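Local structure of DNA helicase RecQ (Deinococcus radiodurans, 4Q48) at residues Ser71-Ile74 with Ala75-Lys78; Pro122-Leu126 with Met127-Leu131; Phe207-Asn211 with Ile212-Val216; Lys254-Ala258 with Gln259-Ala263; Cys401-Leu405 with Asn406-Val410. The protein probably couples ATP hydrolysis to 3'-5' translocation and duplex DNA unwinding, this chain being its catalytic core of two RecA-like domains, zinc-binding module and RQC domain. All blocks are in the same frame, centred on the assembly; numbering follows the deposited sequence.

Contact 1 (Ser71-Ile74 with Ala75-Lys78); sequences SPLI and ALMK
Leu73 and Met77 are tied by a backbone bond at the start of the weakly bonded helix: Met77 N donates to Leu73 O over 2.7 Å. The bend just before it is held by two further bonds. Ser71 OG accepts Leu73 N at 3.1 Å, an ST turn that uses the hydroxyl as an acceptor, and Ile74 N gives a weak bond to Pro72 O, closing an inverse gamma turn centred on Leu73. The next carbonyl, Ile74 O, receives a lysine. The Lys78 chain folds back at chi2 (94°), its CD and CE pass close to this oxygen, and NZ makes a weak bond to it at 3.1 Å. A charged group therefore reaches an acceptor in the first helical turn.

The remaining contacts are packing, mostly apolar. Leu73 and Leu76 lie side by side and point the same way, with Leu73 CD1 3.5 Å from Leu76 CD2. On another side of the turn, Met77 slants across Ile74 with its chain extended beyond CG, and its CE ends 3.8 Å from Ile74 CG2.

The sequence fits motif Ia of RecQ-type helicases. The turn leads from strand 66-70 of the parallel sheet into helix 74-84; the side chain of Leu73 is about 8 Å from that of Lys52, which binds ADP in another structure of this protein; the nucleotide is absent here. Met77 and Lys78 pack on Phe93 of strand 91-94, while Pro72 rests against Glu146, Arg158 and Tyr161.

Contact 2 (Pro122-Leu126 with Met127-Leu131); sequences PERLL and MPRTL
Thr130 turns its hydroxyl anti to its own carbonyl carbon (chi1 -60°), which aims OG1 back at the carbonyl oxygen of Arg124. Met127 runs back alongside Glu123. The glutamate meets it by bending at chi2 (-83°): the two side chains point the same way, and Met127 CE lies 3.6 Å from Glu123 OE2. Nearer the backbone, Met127 CG is 3.4 Å from Glu123 O.

Thr130 OG1 donates to Arg124 O over 2.8 Å, sitting above the carbonyl plane by 39° rather than on a lone pair. The same oxygen takes a weak bond from Met127 N at 3.3 Å. Met127 is the N-cap of helix 128-135, and its own carbonyl accepts Leu131 N at 3.1 Å. Leu131 lays CG against Leu125 O and brings CD2 to 4.3 Å from Leu125 CD1. Leu125 continues onto Leu164 and Leu167, and Leu131 onto Arg170, which joins the break between the helices to helix 165-170 and the loop before it.

Arg124 passes obliquely by the methionine, its CD 4.2 Å from Met127 SD. Its NH2 lies 4.3 Å from Arg129 NH1, but the two arginines share an acidic neighbour: Glu107 of helix 100-111 forms a salt bridge with Arg129 and touches Arg124, which would probably offset their like charges. Between the two short helices, then, a threonine hydroxyl serves a carbonyl whose usual i+4 donor position is taken by Pro128, which has no N-H.

Contact 3 (Phe207-Asn211 with Ile212-Val216); sequences FDRPN and IQYRV
Ile212 slides its CD1 methyl under the folded side chain of Arg209. Bends at chi2 (-82°) and chi3 curl the arginine back, so that its guanidinium lies flat over this methyl: CD1 is 3.9 Å from the plane and beneath its centre. The aliphatic root of the arginine meets the same methyl, Arg209 CB being 3.5 Å from Ile212 CD1, and the two chains cross at a slant. The polar rim of the guanidinium is engaged too, with NH1 donating to Gly325 O.

The other branch of the isoleucine serves the tyrosine. Ile212 CG2 sits 3.9 Å above one face of the Tyr214 ring, displaced toward its rim, and Tyr214 OH comes within 4.1 Å of Arg209 CB. One residue is thus layered between guanidinium and phenol. Beneath the side chains, Ile212 N donates to Arg209 O at 2.9 Å and closes a type I beta turn, while Asn211 ND2 bonds to Leu332 O and Gly328 O.

Further along the strand, Arg215 grips Gln213 side-on with two nitrogens on one oxygen. NE reaches OE1 over 3.0 Å, in the carbonyl plane and on a lone pair, and NH2 reaches it from above that plane. Gln213 NE2 goes on to Asn400 and Arg215 NH1 to Glu233, linking the pair to its surroundings.

This is the passage between the two RecA-like domains of a RecQ core: the connecting loop makes a type I turn and enters edge strand 212-218 of the second parallel sheet, where Tyr214 packs beside zinc ligand Cys401.

Contact 4 (Lys254-Ala258 with Gln259-Ala263); sequences KWLQA and QGIDA
Gln257 spans from the last helical turn to Ala263. Its CB lies 4.1 Å from Ile261 O; CG moves in to 3.4 Å from Ala263 O, and with the chain extended beyond CG the amide arrives at that same carbonyl. There NE2 donates to Ala263 O over 2.8 Å, the oxygen tilted 31° from the amide plane, while OE1 takes Lys254 NZ at 2.9 Å. Both ends of the amide are therefore used.

The helix ends in a Schellman motif. Ile261 N bonds to Leu256 O and Gly260 N to Gln257 O, with Gly260 at positive phi as the C-prime residue. Leu256 O also receives Gln259 N, from the opposite face of its plane. In this RecA-like domain, the motif turns helix 246-258 into the edge strand 263-266.

Apolar packing follows the same path: Leu256 CB meets Ala263 CB at 3.5 Å and Leu256 CD2 meets Ile261 CD1 at 3.6 Å. Gln259 bends at chi2 to place NE2 3.5 Å above one face of the Trp255 indole, toward its rim, ring and amide planes 31° apart. Lys223 makes a cation-pi contact with the same tryptophan, and Leu227 packs against Trp255, Gln259 and Ile261.

Contact 5 (Cys401-Leu405 with Asn406-Val410); sequences CDVCL and NPPRV. With ZN (zinc ion), chain C.
At the C-terminal end of helix 402-405, Asn406 N donates to Asp402 O over 2.8 Å, the backbone bond that closes this short helix. Asn406 is the residue at which the chain leaves helical angles. One residue further on, Val403 O faces Pro407, whose ring nitrogen has no hydrogen to give. A CA-H...O contact is made instead, Pro407 CA lying 3.2 Å from Val403 O.

Packing falls mainly to the two prolines. Pro407 sets ring carbons against carbonyl oxygens, CG 3.7 Å from Cys404 O and CD 3.4 Å from Leu405 O, so its ring lies over the last carbonyls of the helix. Pro408 and Val403 form the apolar pair, with Pro408 CD 4.2 Å from Val403 CG1. As the chain runs on toward strand 410-412, Pro408 touches Arg510 and Val410 touches Leu508, both of strand 508-510.

The metal bonds are made by the helix and its N-cap. Cys401 SG binds zinc at 2.3 Å and Cys404 SG at 2.4 Å; Cys381 and Cys398 complete the four-cysteine site of the RecQ zinc-binding module. Cys398, Cys401 and Cys404 follow one another at CxxC spacing, and Cys381 comes from earlier in the chain. Cys401 holds SG between its backbone N and carbonyl carbon (chi1 73°), a setting that lets the sulfur also accept Cys404 N, a capping bond that is nearly straight at 161°.

Charged and polar links gather on one carboxylate. Asp402 pairs with Arg382 of the same zinc module through OD1, and OD2 accepts Val216 N of strand 212-218.

Contacts 1 and 2 belong to the first RecA-like domain and touch where Ser71 O meets Pro122 CD, 3.4 Å away; contact 4 lies in the second, its centre about 38 Å from that of contact 1. Contacts 3 and 5 meet where strand 212-218 lies against the zinc module, with Tyr214 O to Asp402 N (3.0 Å) a probable hydrogen bond. Contact 5 is the surface case and the one that holds metal; the other four are partly buried. Contacts 1 and 2 each use a hydroxyl near a helix start, as acceptor in an ST turn and as donor to a carbonyl of the preceding helix. The helix end in contact 4 uses a glycine, that in contact 5 prolines, whereas contact 3 relies on layered side chains.

Contact 1 (Ser71-Ile74 with Ala75-Lys78)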
# COMPACT_ATOMS: atom_id res chain seq x y z
N SER A 71 -15.45 9.88 -2.18
CA SER A 71 -14.25 10.08 -1.36
C SER A 71 -14.60 10.62 0.04
O SER A 71 -15.48 11.48 0.20
CB SER A 71 -13.25 11.03 -2.04
OG SER A 71 -12.29 11.52 -1.12
N PRO A 72 -13.89 10.11 1.06
CA PRO A 72 -14.02 10.59 2.43
C PRO A 72 -13.31 11.92 2.70
O PRO A 72 -13.69 12.63 3.64
CB PRO A 72 -13.38 9.46 3.25
CG PRO A 72 -12.60 8.62 2.27
CD PRO A 72 -12.79 9.15 0.90
N LEU A 73 -12.31 12.26 1.89
CA LEU A 73 -11.48 13.44 2.13
C LEU A 73 -12.21 14.74 1.79
O LEU A 73 -11.85 15.44 0.83
CB LEU A 73 -10.18 13.35 1.31
CG LEU A 73 -9.48 11.98 1.29
CD1 LEU A 73 -8.26 11.99 0.38
CD2 LEU A 73 -9.07 11.58 2.70
N ILE A 74 -13.21 15.09 2.59
CA ILE A 74 -14.05 16.23 2.27
C ILE A 74 -13.31 17.50 2.65
O ILE A 74 -13.51 18.56 2.04
CB ILE A 74 -15.45 16.13 2.99
CG1 ILE A 74 -15.38 16.51 4.47
CG2 ILE A 74 -16.03 14.74 2.84
CD1 ILE A 74 -16.69 16.25 5.22
N ALA A 75 -12.43 17.39 3.65
CA ALA A 75 -11.55 18.49 4.04
C ALA A 75 -10.56 18.79 2.91
O ALA A 75 -10.30 19.95 2.59
CB ALA A 75 -10.82 18.15 5.34
N LEU A 76 -10.00 17.73 2.33
CA LEU A 76 -9.09 17.86 1.19
C LEU A 76 -9.84 18.33 -0.05
O LEU A 76 -9.32 19.13 -0.82
CB LEU A 76 -8.39 16.52 0.88
CG LEU A 76 -7.53 16.43 -0.40
CD1 LEU A 76 -6.49 17.54 -0.48
CD2 LEU A 76 -6.87 15.06 -0.56
N MET A 77 -11.08 17.86 -0.19
CA MET A 77 -11.88 18.05 -1.41
C MET A 77 -11.77 19.42 -2.08
O MET A 77 -11.38 19.51 -3.25
CB MET A 77 -13.37 17.81 -1.09
CG MET A 77 -13.93 16.41 -1.35
SD MET A 77 -15.73 16.36 -1.05
CE MET A 77 -16.07 14.61 -0.93
N LYS A 78 -12.00 20.49 -1.32
CA LYS A 78 -12.29 21.80 -1.91
C LYS A 78 -11.19 22.39 -2.79
O LYS A 78 -11.42 23.39 -3.46
CB LYS A 78 -12.66 22.81 -0.82
CG LYS A 78 -13.96 22.48 -0.13
CD LYS A 78 -13.73 21.66 1.14
CE LYS A 78 -15.05 21.37 1.84
NZ LYS A 78 -14.88 21.06 3.29

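Contact 2 (Pro122-Leu126 with Met127-Leu131)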
# COMPACT_ATOMS: atom_id res chain seq x y z
N PRO A 122 -19.39 9.89 1.17
CA PRO A 122 -20.17 8.66 1.27
C PRO A 122 -21.46 8.87 2.05
O PRO A 122 -22.50 8.29 1.75
CB PRO A 122 -19.23 7.73 2.04
CG PRO A 122 -17.88 8.25 1.77
CD PRO A 122 -18.01 9.72 1.65
N GLU A 123 -21.36 9.74 3.04
CA GLU A 123 -22.48 10.07 3.91
C GLU A 123 -23.62 10.65 3.07
O GLU A 123 -24.77 10.25 3.21
CB GLU A 123 -22.00 11.05 5.01
CG GLU A 123 -23.03 12.00 5.56
CD GLU A 123 -23.19 13.23 4.69
OE1 GLU A 123 -22.22 13.61 3.99
OE2 GLU A 123 -24.30 13.82 4.70
N ARG A 124 -23.29 11.58 2.18
CA ARG A 124 -24.30 12.11 1.27
C ARG A 124 -24.79 11.04 0.29
O ARG A 124 -25.99 10.88 0.11
CB ARG A 124 -23.75 13.32 0.51
CG ARG A 124 -24.83 14.22 -0.05
CD ARG A 124 -25.56 14.90 1.07
NE ARG A 124 -26.57 15.82 0.58
CZ ARG A 124 -27.26 16.63 1.37
NH1 ARG A 124 -27.03 16.61 2.68
NH2 ARG A 124 -28.17 17.45 0.86
N LEU A 125 -23.87 10.31 -0.35
CA LEU A 125 -24.21 9.37 -1.41
C LEU A 125 -25.19 8.27 -0.99
O LEU A 125 -26.10 7.92 -1.75
CB LEU A 125 -22.96 8.71 -1.97
CG LEU A 125 -23.24 7.56 -2.94
CD1 LEU A 125 -23.79 8.13 -4.23
CD2 LEU A 125 -22.01 6.71 -3.23
N LEU A 126 -25.01 7.74 0.21
CA LEU A 126 -25.75 6.53 0.56
C LEU A 126 -27.15 6.84 1.06
O LEU A 126 -27.96 5.93 1.23
CB LEU A 126 -24.96 5.71 1.60
CG LEU A 126 -23.63 5.17 1.09
CD1 LEU A 126 -22.64 4.99 2.22
CD2 LEU A 126 -23.85 3.87 0.37
N MET A 127 -27.42 8.12 1.29
CA MET A 127 -28.77 8.57 1.67
C MET A 127 -29.79 8.17 0.58
O MET A 127 -29.55 8.41 -0.63
CB MET A 127 -28.81 10.09 1.88
CG MET A 127 -28.10 10.63 3.10
SD MET A 127 -28.21 12.43 3.11
CE MET A 127 -27.74 12.79 4.82
N PRO A 128 -30.93 7.58 0.99
CA PRO A 128 -31.91 7.04 0.02
C PRO A 128 -32.39 8.11 -0.96
O PRO A 128 -32.58 7.85 -2.15
CB PRO A 128 -33.06 6.56 0.92
CG PRO A 128 -32.44 6.35 2.27
CD PRO A 128 -31.41 7.45 2.38
N ARG A 129 -32.52 9.32 -0.46
CA ARG A 129 -32.86 10.46 -1.30
C ARG A 129 -31.80 10.71 -2.37
O ARG A 129 -32.14 10.91 -3.55
CB ARG A 129 -33.07 11.70 -0.45
CG ARG A 129 -33.50 12.88 -1.21
CD ARG A 129 -33.21 14.13 -0.43
NE ARG A 129 -33.60 15.34 -1.13
CZ ARG A 129 -32.73 16.19 -1.65
NH1 ARG A 129 -31.43 15.93 -1.54
NH2 ARG A 129 -33.15 17.30 -2.27
N THR A 130 -30.53 10.70 -1.98
CA THR A 130 -29.47 11.00 -2.93
C THR A 130 -29.41 9.98 -4.08
O THR A 130 -29.23 10.33 -5.24
CB THR A 130 -28.08 11.06 -2.21
OG1 THR A 130 -28.11 12.07 -1.20
CG2 THR A 130 -26.94 11.35 -3.20
N LEU A 131 -29.60 8.71 -3.75
CA LEU A 131 -29.54 7.65 -4.75
C LEU A 131 -30.68 7.82 -5.76
O LEU A 131 -30.54 7.47 -6.94
CB LEU A 131 -29.58 6.29 -4.06
CG LEU A 131 -28.25 5.95 -3.38
CD1 LEU A 131 -28.47 4.94 -2.29
CD2 LEU A 131 -27.18 5.44 -4.36

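Contact 3 (Phe207-Asn211 with Ile212-Val216)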
# COMPACT_ATOMS: atom_id res chain seq x y z
N PHE A 207 4.71 1.13 -8.68
CA PHE A 207 5.00 1.80 -7.41
C PHE A 207 6.51 2.08 -7.31
O PHE A 207 6.97 2.81 -6.43
CB PHE A 207 4.54 0.95 -6.25
CG PHE A 207 3.06 0.93 -6.07
CD1 PHE A 207 2.26 0.13 -6.89
CD2 PHE A 207 2.45 1.72 -5.09
CE1 PHE A 207 0.87 0.10 -6.72
CE2 PHE A 207 1.06 1.70 -4.93
CZ PHE A 207 0.27 0.88 -5.74
N ASP A 208 7.26 1.48 -8.21
CA ASP A 208 8.68 1.55 -8.11
C ASP A 208 9.17 3.00 -8.18
O ASP A 208 8.57 3.86 -8.83
CB ASP A 208 9.36 0.71 -9.18
CG ASP A 208 10.84 0.53 -8.92
OD1 ASP A 208 11.27 0.79 -7.77
OD2 ASP A 208 11.57 0.15 -9.86
N ARG A 209 10.22 3.26 -7.42
CA ARG A 209 10.91 4.52 -7.49
C ARG A 209 12.39 4.21 -7.67
O ARG A 209 13.17 4.27 -6.75
CB ARG A 209 10.64 5.35 -6.23
CG ARG A 209 9.15 5.60 -5.95
CD ARG A 209 8.60 6.78 -6.76
NE ARG A 209 9.45 7.97 -6.79
CZ ARG A 209 9.52 8.86 -5.81
NH1 ARG A 209 8.78 8.74 -4.71
NH2 ARG A 209 10.32 9.91 -5.93
N PRO A 210 12.78 3.84 -8.89
CA PRO A 210 14.13 3.34 -9.21
C PRO A 210 15.31 4.18 -8.67
O PRO A 210 16.39 3.64 -8.40
CB PRO A 210 14.13 3.36 -10.74
CG PRO A 210 12.68 3.18 -11.10
CD PRO A 210 11.93 3.96 -10.09
N ASN A 211 15.10 5.49 -8.52
CA ASN A 211 16.20 6.36 -8.16
C ASN A 211 16.42 6.37 -6.65
O ASN A 211 17.46 6.85 -6.16
CB ASN A 211 15.98 7.78 -8.71
CG ASN A 211 14.73 8.42 -8.20
OD1 ASN A 211 13.64 7.85 -8.32
ND2 ASN A 211 14.85 9.62 -7.63
N ILE A 212 15.46 5.79 -5.92
CA ILE A 212 15.60 5.63 -4.48
C ILE A 212 16.24 4.29 -4.20
O ILE A 212 15.66 3.24 -4.56
CB ILE A 212 14.25 5.69 -3.76
CG1 ILE A 212 13.55 7.02 -4.05
CG2 ILE A 212 14.45 5.48 -2.27
CD1 ILE A 212 12.14 7.08 -3.52
N GLN A 213 17.42 4.31 -3.57
CA GLN A 213 18.09 3.07 -3.16
C GLN A 213 17.63 2.64 -1.76
O GLN A 213 17.68 3.45 -0.83
CB GLN A 213 19.60 3.24 -3.20
CG GLN A 213 20.33 2.15 -2.46
CD GLN A 213 21.81 2.07 -2.75
OE1 GLN A 213 22.64 1.95 -1.84
NE2 GLN A 213 22.16 2.13 -4.03
N TYR A 214 17.15 1.40 -1.60
CA TYR A 214 16.61 0.98 -0.29
C TYR A 214 17.63 0.24 0.60
O TYR A 214 18.32 -0.68 0.14
CB TYR A 214 15.35 0.11 -0.47
CG TYR A 214 14.21 0.88 -1.10
CD1 TYR A 214 13.31 1.60 -0.32
CD2 TYR A 214 14.07 0.90 -2.48
CE1 TYR A 214 12.28 2.31 -0.91
CE2 TYR A 214 13.06 1.62 -3.08
CZ TYR A 214 12.16 2.32 -2.30
OH TYR A 214 11.16 3.01 -2.93
N ARG A 215 17.74 0.70 1.85
CA ARG A 215 18.62 0.06 2.82
C ARG A 215 17.99 -0.10 4.19
O ARG A 215 17.45 0.86 4.77
CB ARG A 215 19.91 0.84 3.01
CG ARG A 215 20.83 0.91 1.82
CD ARG A 215 22.08 1.64 2.24
NE ARG A 215 22.60 2.43 1.15
CZ ARG A 215 23.50 3.39 1.29
NH1 ARG A 215 23.96 3.66 2.51
NH2 ARG A 215 23.91 4.07 0.23
N VAL A 216 18.10 -1.31 4.72
CA VAL A 216 17.69 -1.61 6.09
C VAL A 216 18.87 -2.33 6.74
O VAL A 216 19.52 -3.16 6.11
CB VAL A 216 16.42 -2.49 6.13
CG1 VAL A 216 16.00 -2.73 7.55
CG2 VAL A 216 15.28 -1.83 5.35

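Contact 4 (Lys254-Ala258 with Gln259-Ala263)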
# COMPACT_ATOMS: atom_id res chain seq x y z
N LYS A 254 18.13 18.43 18.17
CA LYS A 254 19.14 19.33 18.71
C LYS A 254 20.49 18.63 18.83
O LYS A 254 21.54 19.28 18.86
CB LYS A 254 18.73 19.98 20.03
CG LYS A 254 19.02 21.51 19.93
CD LYS A 254 18.99 22.31 21.23
CE LYS A 254 19.94 23.54 21.16
NZ LYS A 254 20.31 23.96 19.77
N TRP A 255 20.48 17.30 18.87
CA TRP A 255 21.73 16.56 18.81
C TRP A 255 22.38 16.81 17.46
O TRP A 255 23.60 16.94 17.34
CB TRP A 255 21.49 15.06 19.04
CG TRP A 255 22.73 14.25 19.04
CD1 TRP A 255 23.56 14.02 20.09
CD2 TRP A 255 23.27 13.53 17.93
NE1 TRP A 255 24.61 13.21 19.70
CE2 TRP A 255 24.45 12.90 18.38
CE3 TRP A 255 22.88 13.36 16.60
CZ2 TRP A 255 25.24 12.11 17.54
CZ3 TRP A 255 23.66 12.58 15.77
CH2 TRP A 255 24.83 11.97 16.25
N LEU A 256 21.55 16.88 16.42
CA LEU A 256 22.08 17.14 15.10
C LEU A 256 22.63 18.56 15.00
O LEU A 256 23.76 18.76 14.53
CB LEU A 256 21.01 16.89 14.04
CG LEU A 256 20.85 15.42 13.66
CD1 LEU A 256 19.71 15.25 12.65
CD2 LEU A 256 22.15 14.84 13.13
N GLN A 257 21.84 19.54 15.46
CA GLN A 257 22.29 20.93 15.49
C GLN A 257 23.65 21.05 16.18
O GLN A 257 24.55 21.74 15.69
CB GLN A 257 21.25 21.81 16.19
CG GLN A 257 19.91 21.95 15.46
CD GLN A 257 18.84 22.63 16.32
OE1 GLN A 257 19.17 23.42 17.20
NE2 GLN A 257 17.57 22.34 16.07
N ALA A 258 23.81 20.32 17.28
CA ALA A 258 25.05 20.29 18.06
C ALA A 258 26.26 19.89 17.25
O ALA A 258 27.37 20.28 17.58
CB ALA A 258 24.90 19.34 19.26
N GLN A 259 26.08 19.11 16.19
CA GLN A 259 27.22 18.65 15.39
C GLN A 259 27.34 19.47 14.10
O GLN A 259 28.11 19.13 13.20
CB GLN A 259 27.07 17.16 15.05
CG GLN A 259 26.42 16.36 16.15
CD GLN A 259 27.40 15.77 17.13
OE1 GLN A 259 28.55 15.45 16.78
NE2 GLN A 259 26.96 15.62 18.38
N GLY A 260 26.58 20.56 14.02
CA GLY A 260 26.71 21.52 12.95
C GLY A 260 25.78 21.28 11.78
O GLY A 260 25.90 21.93 10.75
N ILE A 261 24.83 20.36 11.98
CA ILE A 261 23.80 20.03 10.98
C ILE A 261 22.55 20.88 11.20
O ILE A 261 22.03 20.91 12.31
CB ILE A 261 23.40 18.54 11.07
CG1 ILE A 261 24.59 17.63 10.81
CG2 ILE A 261 22.30 18.22 10.09
CD1 ILE A 261 24.17 16.26 10.50
N ASP A 262 22.05 21.53 10.16
CA ASP A 262 20.92 22.45 10.33
C ASP A 262 19.59 21.70 10.46
O ASP A 262 18.74 21.74 9.55
CB ASP A 262 20.86 23.46 9.20
CG ASP A 262 19.74 24.48 9.38
OD1 ASP A 262 19.24 24.62 10.52
OD2 ASP A 262 19.35 25.13 8.38
N ALA A 263 19.39 21.05 11.61
CA ALA A 263 18.21 20.22 11.83
C ALA A 263 17.07 20.98 12.51
O ALA A 263 17.29 21.86 13.33
CB ALA A 263 18.58 19.02 12.65

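Contact 5 (Cys401-Leu405 with Asn406-Val410)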
# COMPACT_ATOMS: atom_id res chain seq x y z
N CYS A 401 19.56 -1.97 -4.20
CA CYS A 401 19.20 -2.08 -2.79
C CYS A 401 20.35 -2.75 -2.05
O CYS A 401 21.23 -3.36 -2.69
CB CYS A 401 17.89 -2.86 -2.62
SG CYS A 401 18.03 -4.60 -2.89
N ASP A 402 20.40 -2.59 -0.73
CA ASP A 402 21.53 -3.12 0.01
C ASP A 402 21.63 -4.63 -0.07
O ASP A 402 22.72 -5.16 -0.07
CB ASP A 402 21.48 -2.66 1.46
CG ASP A 402 20.23 -3.10 2.18
OD1 ASP A 402 19.30 -3.65 1.52
OD2 ASP A 402 20.17 -2.85 3.40
N VAL A 403 20.51 -5.33 -0.18
CA VAL A 403 20.55 -6.78 -0.35
C VAL A 403 21.19 -7.17 -1.68
O VAL A 403 22.06 -8.04 -1.73
CB VAL A 403 19.13 -7.39 -0.27
CG1 VAL A 403 19.12 -8.83 -0.77
CG2 VAL A 403 18.59 -7.28 1.15
N CYS A 404 20.76 -6.50 -2.76
CA CYS A 404 21.28 -6.72 -4.11
C CYS A 404 22.79 -6.43 -4.19
O CYS A 404 23.55 -7.20 -4.78
CB CYS A 404 20.53 -5.86 -5.12
SG CYS A 404 19.15 -6.62 -5.88
N LEU A 405 23.21 -5.32 -3.57
CA LEU A 405 24.58 -4.84 -3.69
C LEU A 405 25.52 -5.53 -2.71
O LEU A 405 26.70 -5.74 -2.99
CB LEU A 405 24.63 -3.31 -3.47
CG LEU A 405 23.88 -2.39 -4.45
CD1 LEU A 405 23.76 -0.94 -3.94
CD2 LEU A 405 24.52 -2.44 -5.83
N ASN A 406 25.00 -5.94 -1.57
CA ASN A 406 25.82 -6.62 -0.58
C ASN A 406 25.08 -7.84 -0.09
O ASN A 406 24.54 -7.85 1.01
CB ASN A 406 26.16 -5.66 0.55
CG ASN A 406 26.65 -4.32 0.01
OD1 ASN A 406 27.77 -4.22 -0.50
ND2 ASN A 406 25.78 -3.30 0.07
N PRO A 407 25.06 -8.88 -0.94
CA PRO A 407 24.28 -10.10 -0.71
C PRO A 407 24.63 -10.75 0.62
O PRO A 407 25.82 -10.99 0.85
CB PRO A 407 24.68 -10.99 -1.89
CG PRO A 407 25.15 -10.04 -2.95
CD PRO A 407 25.80 -8.92 -2.21
N PRO A 408 23.62 -11.02 1.48
CA PRO A 408 23.96 -11.68 2.75
C PRO A 408 24.17 -13.18 2.53
O PRO A 408 23.83 -13.67 1.44
CB PRO A 408 22.73 -11.38 3.63
CG PRO A 408 21.64 -10.92 2.70
CD PRO A 408 22.16 -10.91 1.29
N ARG A 409 24.71 -13.90 3.51
CA ARG A 409 24.90 -15.34 3.34
C ARG A 409 23.54 -16.01 3.55
O ARG A 409 22.78 -15.67 4.48
CB ARG A 409 25.96 -15.91 4.28
CG ARG A 409 27.16 -15.00 4.51
CD ARG A 409 28.28 -15.67 5.34
NE ARG A 409 28.65 -17.00 4.85
CZ ARG A 409 28.63 -18.11 5.60
NH1 ARG A 409 28.26 -18.05 6.88
NH2 ARG A 409 28.99 -19.27 5.06
N VAL A 410 23.20 -16.93 2.64
CA VAL A 410 21.87 -17.50 2.67
C VAL A 410 21.83 -19.02 2.83
O VAL A 410 22.66 -19.75 2.31
CB VAL A 410 21.08 -17.12 1.40
CG1 VAL A 410 20.82 -15.62 1.37
CG2 VAL A 410 21.80 -17.58 0.14
ZN ZN C . 17.47 -5.13 -5.06